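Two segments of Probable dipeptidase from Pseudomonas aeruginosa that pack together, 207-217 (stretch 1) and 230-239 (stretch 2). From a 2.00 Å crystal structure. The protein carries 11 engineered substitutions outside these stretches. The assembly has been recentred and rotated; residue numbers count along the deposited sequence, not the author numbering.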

# COMPACT_ATOMS: atom_id res chain seq x y z
N VAL A 207 -6.62 16.00 4.35
CA VAL A 207 -6.31 14.57 4.36
C VAL A 207 -5.63 14.24 3.05
O VAL A 207 -6.10 14.69 1.99
CB VAL A 207 -7.60 13.71 4.53
CG1 VAL A 207 -7.32 12.20 4.26
CG2 VAL A 207 -8.14 13.90 5.89
N ILE A 208 -4.51 13.52 3.12
CA ILE A 208 -3.75 13.18 1.93
C ILE A 208 -4.59 12.21 1.09
O ILE A 208 -5.05 11.19 1.62
CB ILE A 208 -2.39 12.48 2.25
CG1 ILE A 208 -1.48 13.36 3.13
CG2 ILE A 208 -1.64 12.13 0.95
CD1 ILE A 208 -0.41 12.57 3.90
N ILE A 209 -4.79 12.54 -0.17
CA ILE A 209 -5.41 11.58 -1.11
C ILE A 209 -4.39 10.58 -1.65
O ILE A 209 -3.34 10.97 -2.19
CB ILE A 209 -6.13 12.28 -2.29
CG1 ILE A 209 -7.25 13.20 -1.78
CG2 ILE A 209 -6.67 11.17 -3.30
CD1 ILE A 209 -7.70 14.26 -2.78
N ASP A 210 -4.71 9.29 -1.51
CA ASP A 210 -3.84 8.17 -1.92
C ASP A 210 -4.42 7.49 -3.17
O ASP A 210 -5.57 7.03 -3.15
CB ASP A 210 -3.72 7.19 -0.75
CG ASP A 210 -2.88 5.95 -1.08
OD1 ASP A 210 -2.22 5.88 -2.14
OD2 ASP A 210 -2.91 5.02 -0.23
N VAL A 211 -3.65 7.48 -4.26
CA VAL A 211 -4.13 6.94 -5.51
C VAL A 211 -3.69 5.50 -5.81
O VAL A 211 -4.09 4.96 -6.82
CB VAL A 211 -3.80 7.88 -6.72
CG1 VAL A 211 -4.36 9.28 -6.47
CG2 VAL A 211 -2.30 7.91 -6.97
N SER A 212 -2.88 4.88 -4.94
CA SER A 212 -2.50 3.47 -5.17
C SER A 212 -3.78 2.63 -5.17
O SER A 212 -4.63 2.87 -4.32
CB SER A 212 -1.53 2.97 -4.09
OG SER A 212 -0.23 3.49 -4.32
N GLN A 213 -3.91 1.70 -6.13
CA GLN A 213 -5.05 0.75 -6.27
C GLN A 213 -6.20 1.26 -7.18
O GLN A 213 -7.01 0.47 -7.66
CB GLN A 213 -5.61 0.29 -4.91
CG GLN A 213 -4.59 -0.32 -3.86
CD GLN A 213 -4.53 -1.82 -3.81
OE1 GLN A 213 -5.24 -2.52 -4.54
NE2 GLN A 213 -3.66 -2.37 -2.90
N MET A 214 -6.28 2.57 -7.36
CA MET A 214 -7.31 3.23 -8.16
C MET A 214 -7.05 3.00 -9.66
O MET A 214 -5.91 2.96 -10.08
CB MET A 214 -7.26 4.75 -7.88
CG MET A 214 -7.78 5.15 -6.46
SD MET A 214 -7.80 6.94 -6.07
CE MET A 214 -9.25 7.51 -6.93
N SER A 215 -8.12 2.89 -10.45
CA SER A 215 -8.01 2.81 -11.91
C SER A 215 -7.29 4.07 -12.47
O SER A 215 -7.17 5.11 -11.77
CB SER A 215 -9.40 2.66 -12.54
OG SER A 215 -10.03 3.91 -12.64
N THR A 216 -6.79 3.97 -13.69
CA THR A 216 -6.12 5.09 -14.35
C THR A 216 -7.00 6.31 -14.54
O THR A 216 -6.56 7.43 -14.26
CB THR A 216 -5.49 4.67 -15.68
OG1 THR A 216 -4.44 3.74 -15.39
CG2 THR A 216 -4.88 5.90 -16.43
N LYS A 217 -8.23 6.10 -14.98
CA LYS A 217 -9.17 7.21 -15.13
C LYS A 217 -9.51 7.90 -13.82
O LYS A 217 -9.72 9.11 -13.80
CB LYS A 217 -10.46 6.76 -15.81
CG LYS A 217 -10.29 6.54 -17.31
CD LYS A 217 -11.52 5.79 -17.86
CE LYS A 217 -11.25 5.28 -19.28
NZ LYS A 217 -10.86 6.40 -20.20
N ILE A 230 -0.91 14.82 -4.00
CA ILE A 230 -1.45 13.47 -3.91
C ILE A 230 -0.30 12.48 -3.82
O ILE A 230 0.85 12.81 -4.18
CB ILE A 230 -2.46 13.15 -5.07
CG1 ILE A 230 -1.79 13.10 -6.44
CG2 ILE A 230 -3.67 14.22 -5.08
CD1 ILE A 230 -2.71 12.51 -7.57
N VAL A 231 -0.60 11.28 -3.35
CA VAL A 231 0.42 10.29 -3.08
C VAL A 231 -0.03 8.94 -3.63
O VAL A 231 -1.22 8.66 -3.73
CB VAL A 231 0.69 10.25 -1.51
CG1 VAL A 231 1.42 9.01 -1.09
CG2 VAL A 231 1.46 11.57 -1.06
N ALA A 232 0.93 8.12 -4.05
CA ALA A 232 0.66 6.73 -4.26
C ALA A 232 1.41 5.99 -3.13
O ALA A 232 2.63 5.88 -3.18
CB ALA A 232 1.19 6.29 -5.64
N SER A 233 0.67 5.50 -2.13
CA SER A 233 1.26 5.00 -0.90
C SER A 233 1.97 3.63 -1.07
O SER A 233 2.83 3.27 -0.27
CB SER A 233 0.19 4.91 0.20
OG SER A 233 -0.72 3.86 -0.12
N HIS A 234 1.62 2.88 -2.13
CA HIS A 234 2.29 1.62 -2.46
C HIS A 234 2.05 1.28 -3.91
O HIS A 234 1.03 0.61 -4.23
CB HIS A 234 1.84 0.46 -1.53
CG HIS A 234 0.35 0.23 -1.47
ND1 HIS A 234 -0.56 1.25 -1.30
CD2 HIS A 234 -0.38 -0.92 -1.47
CE1 HIS A 234 -1.79 0.75 -1.23
NE2 HIS A 234 -1.70 -0.57 -1.31
N SER A 235 2.95 1.74 -4.78
CA SER A 235 2.87 1.48 -6.24
C SER A 235 4.27 1.22 -6.82
O SER A 235 5.25 1.66 -6.24
CB SER A 235 2.22 2.68 -6.95
OG SER A 235 0.81 2.72 -6.72
N ALA A 236 4.36 0.50 -7.95
CA ALA A 236 5.64 0.30 -8.69
C ALA A 236 5.42 0.70 -10.18
O ALA A 236 4.24 0.84 -10.59
CB ALA A 236 6.11 -1.16 -8.56
N PRO A 237 6.51 0.92 -10.96
CA PRO A 237 6.38 1.27 -12.40
C PRO A 237 5.98 0.15 -13.36
O PRO A 237 6.50 -0.99 -13.26
CB PRO A 237 7.79 1.79 -12.80
CG PRO A 237 8.56 1.97 -11.46
CD PRO A 237 7.92 0.97 -10.51
N ARG A 238 5.18 0.50 -14.36
CA ARG A 238 4.88 -0.48 -15.39
C ARG A 238 6.11 -0.90 -16.21
O ARG A 238 6.13 -1.98 -16.80
CB ARG A 238 3.81 0.03 -16.33
CG ARG A 238 2.48 0.14 -15.68
CD ARG A 238 1.51 -0.39 -16.64
NE ARG A 238 0.30 0.37 -16.62
CZ ARG A 238 -0.70 0.16 -17.47
NH1 ARG A 238 -1.79 0.90 -17.39
NH2 ARG A 238 -0.60 -0.79 -18.39
N ALA A 239 7.11 -0.02 -16.25
CA ALA A 239 8.35 -0.30 -16.97
C ALA A 239 9.01 -1.58 -16.44
O ALA A 239 9.71 -2.24 -17.16
CB ALA A 239 9.30 0.85 -16.84
O HOH W 1 -1.67 1.97 -15.15

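Side chains often extend the pairing of two parallel strands, and these segments illustrate the principle. Strands 208-210 and 230-232 run in the same general direction, their axes inclined at 39°. Val 231 bonds to the two residues flanking Asp 210, as is typical of parallel sheets: its N donates to Ile 209 O (3.0 Å), and its O accepts from Val 211 N (2.8 Å). Both bonds are nearly straight. Val 211 also opens a type II turn that runs to Met 214, while stretch 2 turns a corner at Ser 233 and His 234.

Asp 210 bridges the two bends. Its OD1 accepts from Ser 233 N (2.9 Å) and, within its own stretch, from Ser 212 N (3.0 Å), so one carboxylate oxygen ties both stretches together; OD2 receives a very short bond from Ser 233 OG (2.5 Å). That hydroxyl in turn accepts from His 234 ND1 (2.9 Å). The other ring nitrogen, His 234 NE2, accepts from Gln 213 NE2 (3.1 Å), which fixes the imidazole at both nitrogens. Ser 212 OG accepts from His 234 N (2.9 Å) and pairs with Ser 235 OG (2.7 Å). Apolar contacts flank the strands, notably Ile 208 CG2 with Val 231 CG2 (3.7 Å) and Val 211 CG1 with Ile 230 CD1 (3.8 Å).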